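Local atomic coordinates of Pre-mRNA-splicing factor SAD1 (Saccharomyces cerevisiae, PDB entry 4MSX), a protein that promotes assembly of newly made U4 snRNA into the U4/U6 snRNP and is required for pre-mRNA splicing, though its deubiquitinase-like fold is catalytically inactive. Residues L199-L213 with K225-P237. Numbering follows the deposited sequence.
Sequences LLLISHMVPVRDHFL and KRLSICVKKIWSP
Arg-209 lies over one face of the Trp-235 indole: its CD sits 3.3 Å from the centroid of the five-membered ring, a CH-pi contact, and CZ 4.5 Å from that of the six-membered ring, a cation-pi contact. Because the chain bends at chi3 (75°), the guanidinium stands nearly upright on the indole, the planes 86° apart, while NE and NH2 both grip Asp-210 OD1 within the guanidinium plane. Trp-235 NE1 helps fix the indole's rotation by donating to Ser-203 O (2.8 Å, 148° at the hydrogen) from above the carbonyl plane. Trp-235 CZ2 also lies over the centre of the His-204 ring, 3.5 Å from His-204 CE1; His-204 NE2 bonds to Gly-182 O. With the indole cut back to an alanine here, Ser-203 O would probably lose this donor and Arg-209 its aromatic support. Earlier in helix 222-234, Val-231 CG2 meets the Phe-212 ring face, 4.2 Å from its centroid, and Leu-227 CD2 touches Phe-212 CZ at 3.7 Å. Lys-232 NZ bonds to Phe-212 O (2.9 Å) in the carbonyl plane and to Asn-215 O. Within the USP-type domain, this buried helix junction combines apolar packing with polar links to backbone carbonyls, which would probably favour a protonated Lys-232.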
loop_
_atom_site.group_PDB
_atom_site.type_symbol
_atom_site.label_atom_id
_atom_site.label_comp_id
_atom_site.label_asym_id
_atom_site.label_seq_id
_atom_site.Cartn_x
_atom_site.Cartn_y
_atom_site.Cartn_z
ATOM N N LEU A 199 0.554 -1.917 0.495
ATOM C CA LEU A 199 0.692 -0.456 0.481
ATOM C C LEU A 199 -0.626 0.245 0.824
ATOM O O LEU A 199 -0.623 1.303 1.493
ATOM C CB LEU A 199 1.178 0.030 -0.895
ATOM C CG LEU A 199 2.641 -0.406 -1.172
ATOM C CD1 LEU A 199 2.966 -0.086 -2.642
ATOM C CD2 LEU A 199 3.646 0.298 -0.214
ATOM N N LEU A 200 -1.740 -0.277 0.328
ATOM C CA LEU A 200 -3.038 0.284 0.698
ATOM C C LEU A 200 -3.301 0.135 2.227
ATOM O O LEU A 200 -3.762 1.084 2.901
ATOM C CB LEU A 200 -4.170 -0.426 -0.087
ATOM C CG LEU A 200 -4.250 -0.001 -1.572
ATOM C CD1 LEU A 200 -5.160 -0.962 -2.365
ATOM C CD2 LEU A 200 -4.724 1.491 -1.735
ATOM N N LEU A 201 -2.988 -1.040 2.777
ATOM C CA LEU A 201 -3.243 -1.269 4.218
ATOM C C LEU A 201 -2.482 -0.262 5.030
ATOM O O LEU A 201 -3.039 0.428 5.914
ATOM C CB LEU A 201 -2.768 -2.657 4.701
ATOM C CG LEU A 201 -3.536 -3.857 4.190
ATOM C CD1 LEU A 201 -3.179 -5.150 4.976
ATOM C CD2 LEU A 201 -4.996 -3.594 4.262
ATOM N N ILE A 202 -1.201 -0.132 4.763
ATOM C CA ILE A 202 -0.425 0.746 5.602
ATOM C C ILE A 202 -0.771 2.228 5.337
ATOM O O ILE A 202 -0.772 3.035 6.272
ATOM C CB ILE A 202 1.064 0.467 5.498
ATOM C CG1 ILE A 202 1.772 1.106 6.698
ATOM C CG2 ILE A 202 1.627 0.925 4.145
ATOM C CD1 ILE A 202 3.287 0.901 6.689
ATOM N N SER A 203 -1.120 2.586 4.098
ATOM C CA SER A 203 -1.509 3.960 3.778
ATOM C C SER A 203 -2.851 4.361 4.390
ATOM O O SER A 203 -3.174 5.554 4.453
ATOM C CB SER A 203 -1.578 4.143 2.258
ATOM O OG SER A 203 -0.280 4.070 1.718
ATOM N N HIS A 204 -3.641 3.366 4.818
ATOM C CA HIS A 204 -4.951 3.639 5.403
ATOM C C HIS A 204 -4.948 3.555 6.940
ATOM O O HIS A 204 -6.001 3.689 7.547
ATOM C CB HIS A 204 -6.068 2.764 4.755
ATOM C CG HIS A 204 -6.436 3.255 3.385
ATOM N ND1 HIS A 204 -7.679 3.777 3.075
ATOM C CD2 HIS A 204 -5.663 3.441 2.278
ATOM C CE1 HIS A 204 -7.681 4.193 1.818
ATOM N NE2 HIS A 204 -6.473 3.986 1.305
ATOM N N MET A 205 -3.783 3.325 7.549
ATOM C CA MET A 205 -3.648 3.413 9.027
ATOM C C MET A 205 -3.334 4.854 9.372
ATOM O O MET A 205 -2.206 5.313 9.213
ATOM C CB MET A 205 -2.513 2.547 9.538
ATOM C CG MET A 205 -2.866 1.079 9.348
ATOM S SD MET A 205 -1.471 0.003 9.715
ATOM C CE MET A 205 -2.324 -1.559 9.450
ATOM N N VAL A 206 -4.341 5.578 9.815
ATOM C CA VAL A 206 -4.216 7.043 9.849
ATOM C C VAL A 206 -2.919 7.647 10.443
ATOM O O VAL A 206 -2.357 8.572 9.874
ATOM C CB VAL A 206 -5.491 7.679 10.425
ATOM C CG1 VAL A 206 -5.271 9.156 10.730
ATOM C CG2 VAL A 206 -6.624 7.528 9.383
ATOM N N PRO A 207 -2.420 7.126 11.560
ATOM C CA PRO A 207 -1.224 7.708 12.208
ATOM C C PRO A 207 0.031 7.484 11.415
ATOM O O PRO A 207 0.990 8.266 11.471
ATOM C CB PRO A 207 -1.092 6.932 13.532
ATOM C CG PRO A 207 -2.396 6.141 13.691
ATOM C CD PRO A 207 -3.089 6.078 12.367
ATOM N N VAL A 208 0.070 6.367 10.695
ATOM C CA VAL A 208 1.192 6.111 9.818
ATOM C C VAL A 208 1.034 6.986 8.584
ATOM O O VAL A 208 1.990 7.630 8.134
ATOM C CB VAL A 208 1.228 4.573 9.406
ATOM C CG1 VAL A 208 2.410 4.342 8.516
ATOM C CG2 VAL A 208 1.267 3.694 10.660
ATOM N N ARG A 209 -0.163 6.982 8.012
ATOM C CA ARG A 209 -0.414 7.754 6.802
ATOM C C ARG A 209 -0.077 9.224 7.067
ATOM O O ARG A 209 0.671 9.884 6.294
ATOM C CB ARG A 209 -1.882 7.695 6.401
ATOM C CG ARG A 209 -2.201 8.577 5.168
ATOM C CD ARG A 209 -3.698 8.772 5.044
ATOM N NE ARG A 209 -4.134 9.747 6.087
ATOM C CZ ARG A 209 -5.375 10.210 6.189
ATOM N NH1 ARG A 209 -6.288 9.798 5.326
ATOM N NH2 ARG A 209 -5.710 11.086 7.162
ATOM N N ASP A 210 -0.619 9.748 8.169
ATOM C CA ASP A 210 -0.421 11.201 8.440
ATOM C C ASP A 210 1.054 11.555 8.551
ATOM O O ASP A 210 1.522 12.597 8.043
ATOM C CB ASP A 210 -1.164 11.633 9.713
ATOM C CG ASP A 210 -2.656 11.734 9.494
ATOM O OD1 ASP A 210 -3.109 11.335 8.389
ATOM O OD2 ASP A 210 -3.391 12.207 10.420
ATOM N N HIS A 211 1.819 10.681 9.200
ATOM C CA HIS A 211 3.243 10.944 9.347
ATOM C C HIS A 211 3.928 11.001 7.965
ATOM O O HIS A 211 4.818 11.861 7.709
ATOM C CB HIS A 211 3.918 9.874 10.201
ATOM C CG HIS A 211 5.333 10.205 10.556
ATOM N ND1 HIS A 211 5.650 11.056 11.602
ATOM C CD2 HIS A 211 6.511 9.822 10.008
ATOM C CE1 HIS A 211 6.966 11.193 11.663
ATOM N NE2 HIS A 211 7.509 10.460 10.705
ATOM N N PHE A 212 3.556 10.067 7.076
ATOM C CA PHE A 212 4.176 10.060 5.722
ATOM C C PHE A 212 3.753 11.288 4.900
ATOM O O PHE A 212 4.555 11.825 4.112
ATOM C CB PHE A 212 3.728 8.812 4.924
ATOM C CG PHE A 212 4.565 7.574 5.187
ATOM C CD1 PHE A 212 5.920 7.581 4.958
ATOM C CD2 PHE A 212 3.969 6.412 5.646
ATOM C CE1 PHE A 212 6.690 6.414 5.146
ATOM C CE2 PHE A 212 4.736 5.231 5.863
ATOM C CZ PHE A 212 6.087 5.247 5.619
ATOM N N LEU A 213 2.472 11.669 4.999
ATOM C CA LEU A 213 1.961 12.765 4.147
ATOM C C LEU A 213 2.541 14.124 4.569
ATOM O O LEU A 213 2.766 14.963 3.724
ATOM C CB LEU A 213 0.450 12.898 4.201
ATOM C CG LEU A 213 -0.344 11.665 3.754
ATOM C CD1 LEU A 213 -1.848 11.943 3.702
ATOM C CD2 LEU A 213 0.183 11.186 2.353
ATOM N N LYS A 225 12.457 7.239 1.747
ATOM C CA LYS A 225 12.016 8.287 0.839
ATOM C C LYS A 225 11.087 7.713 -0.249
ATOM O O LYS A 225 10.028 8.268 -0.535
ATOM C CB LYS A 225 13.220 8.981 0.169
ATOM C CG LYS A 225 12.782 10.129 -0.714
ATOM C CD LYS A 225 13.977 10.996 -1.121
ATOM C CE LYS A 225 13.556 12.175 -2.012
ATOM N NZ LYS A 225 12.437 12.976 -1.422
ATOM N N ARG A 226 11.468 6.602 -0.882
ATOM C CA ARG A 226 10.624 6.103 -1.950
ATOM C C ARG A 226 9.251 5.669 -1.401
ATOM O O ARG A 226 8.230 5.882 -2.029
ATOM C CB ARG A 226 11.301 4.907 -2.632
ATOM C CG ARG A 226 12.409 5.321 -3.638
ATOM C CD ARG A 226 13.050 3.991 -4.027
ATOM N NE ARG A 226 14.057 4.031 -5.074
ATOM C CZ ARG A 226 13.840 3.667 -6.344
ATOM N NH1 ARG A 226 12.625 3.309 -6.803
ATOM N NH2 ARG A 226 14.850 3.696 -7.163
ATOM N N LEU A 227 9.244 5.073 -0.221
ATOM C CA LEU A 227 7.989 4.542 0.318
ATOM C C LEU A 227 7.087 5.771 0.641
ATOM O O LEU A 227 5.858 5.764 0.449
ATOM C CB LEU A 227 8.285 3.725 1.582
ATOM C CG LEU A 227 7.032 3.314 2.382
ATOM C CD1 LEU A 227 6.077 2.526 1.497
ATOM C CD2 LEU A 227 7.452 2.481 3.602
ATOM N N SER A 228 7.711 6.823 1.155
ATOM C CA SER A 228 6.908 8.000 1.555
ATOM C C SER A 228 6.264 8.601 0.312
ATOM O O SER A 228 5.097 9.091 0.344
ATOM C CB SER A 228 7.760 9.077 2.305
ATOM O OG SER A 228 8.678 9.723 1.428
ATOM N N ILE A 229 7.001 8.594 -0.808
ATOM C CA ILE A 229 6.406 9.126 -2.012
ATOM C C ILE A 229 5.226 8.250 -2.510
ATOM O O ILE A 229 4.251 8.787 -3.024
ATOM C CB ILE A 229 7.517 9.410 -3.105
ATOM C CG1 ILE A 229 8.363 10.625 -2.617
ATOM C CG2 ILE A 229 6.886 9.624 -4.468
ATOM C CD1 ILE A 229 9.697 10.788 -3.292
ATOM N N CYS A 230 5.332 6.910 -2.423
ATOM C CA CYS A 230 4.181 6.061 -2.791
ATOM C C CYS A 230 2.937 6.453 -1.967
ATOM O O CYS A 230 1.810 6.546 -2.500
ATOM C CB CYS A 230 4.485 4.587 -2.477
ATOM S SG CYS A 230 5.787 3.923 -3.635
ATOM N N VAL A 231 3.144 6.600 -0.656
ATOM C CA VAL A 231 2.006 6.894 0.266
ATOM C C VAL A 231 1.439 8.275 -0.091
ATOM O O VAL A 231 0.231 8.444 -0.190
ATOM C CB VAL A 231 2.432 6.834 1.757
ATOM C CG1 VAL A 231 1.253 7.304 2.671
ATOM C CG2 VAL A 231 2.908 5.407 2.120
ATOM N N LYS A 232 2.326 9.241 -0.366
ATOM C CA LYS A 232 1.836 10.571 -0.793
ATOM C C LYS A 232 1.035 10.536 -2.093
ATOM O O LYS A 232 0.028 11.271 -2.243
ATOM C CB LYS A 232 2.998 11.550 -0.944
ATOM C CG LYS A 232 3.678 11.888 0.417
ATOM C CD LYS A 232 5.029 12.605 0.086
ATOM C CE LYS A 232 5.940 12.794 1.267
ATOM N NZ LYS A 232 5.360 13.762 2.149
ATOM N N LYS A 233 1.439 9.686 -3.047
ATOM C CA LYS A 233 0.649 9.586 -4.268
ATOM C C LYS A 233 -0.633 8.858 -4.053
ATOM O O LYS A 233 -1.631 9.182 -4.708
ATOM C CB LYS A 233 1.467 8.831 -5.378
ATOM C CG LYS A 233 2.620 9.725 -5.890
ATOM C CD LYS A 233 3.589 8.922 -6.828
ATOM C CE LYS A 233 4.603 9.910 -7.464
ATOM N NZ LYS A 233 5.606 9.060 -8.315
ATOM N N ILE A 234 -0.619 7.807 -3.195
ATOM C CA ILE A 234 -1.869 7.047 -2.978
ATOM C C ILE A 234 -3.000 7.992 -2.529
ATOM O O ILE A 234 -4.186 7.794 -2.872
ATOM C CB ILE A 234 -1.610 5.939 -1.936
ATOM C CG1 ILE A 234 -0.855 4.779 -2.652
ATOM C CG2 ILE A 234 -2.931 5.472 -1.233
ATOM C CD1 ILE A 234 -0.247 3.780 -1.629
ATOM N N TRP A 235 -2.621 9.026 -1.778
ATOM C CA TRP A 235 -3.639 9.963 -1.230
ATOM C C TRP A 235 -3.852 11.209 -2.113
ATOM O O TRP A 235 -4.648 12.087 -1.776
ATOM C CB TRP A 235 -3.282 10.367 0.224
ATOM C CG TRP A 235 -3.692 9.212 1.113
ATOM C CD1 TRP A 235 -2.899 8.187 1.586
ATOM C CD2 TRP A 235 -5.012 8.945 1.550
ATOM N NE1 TRP A 235 -3.691 7.290 2.343
ATOM C CE2 TRP A 235 -4.988 7.739 2.302
ATOM C CE3 TRP A 235 -6.236 9.620 1.388
ATOM C CZ2 TRP A 235 -6.173 7.196 2.906
ATOM C CZ3 TRP A 235 -7.386 9.095 1.957
ATOM C CH2 TRP A 235 -7.350 7.895 2.731
ATOM N N SER A 236 -3.142 11.305 -3.248
ATOM C CA SER A 236 -3.204 12.559 -3.979
ATOM C C SER A 236 -4.607 12.856 -4.477
ATOM O O SER A 236 -5.239 12.013 -5.129
ATOM C CB SER A 236 -2.234 12.547 -5.183
ATOM O OG SER A 236 -2.587 13.647 -6.005
ATOM N N PRO A 237 -5.124 14.061 -4.174
ATOM C CA PRO A 237 -6.440 14.454 -4.710
ATOM C C PRO A 237 -6.346 15.119 -6.111
ATOM O O PRO A 237 -7.361 15.603 -6.607
ATOM C CB PRO A 237 -6.949 15.508 -3.676
ATOM C CG PRO A 237 -5.701 16.206 -3.231
ATOM C CD PRO A 237 -4.568 15.077 -3.267
#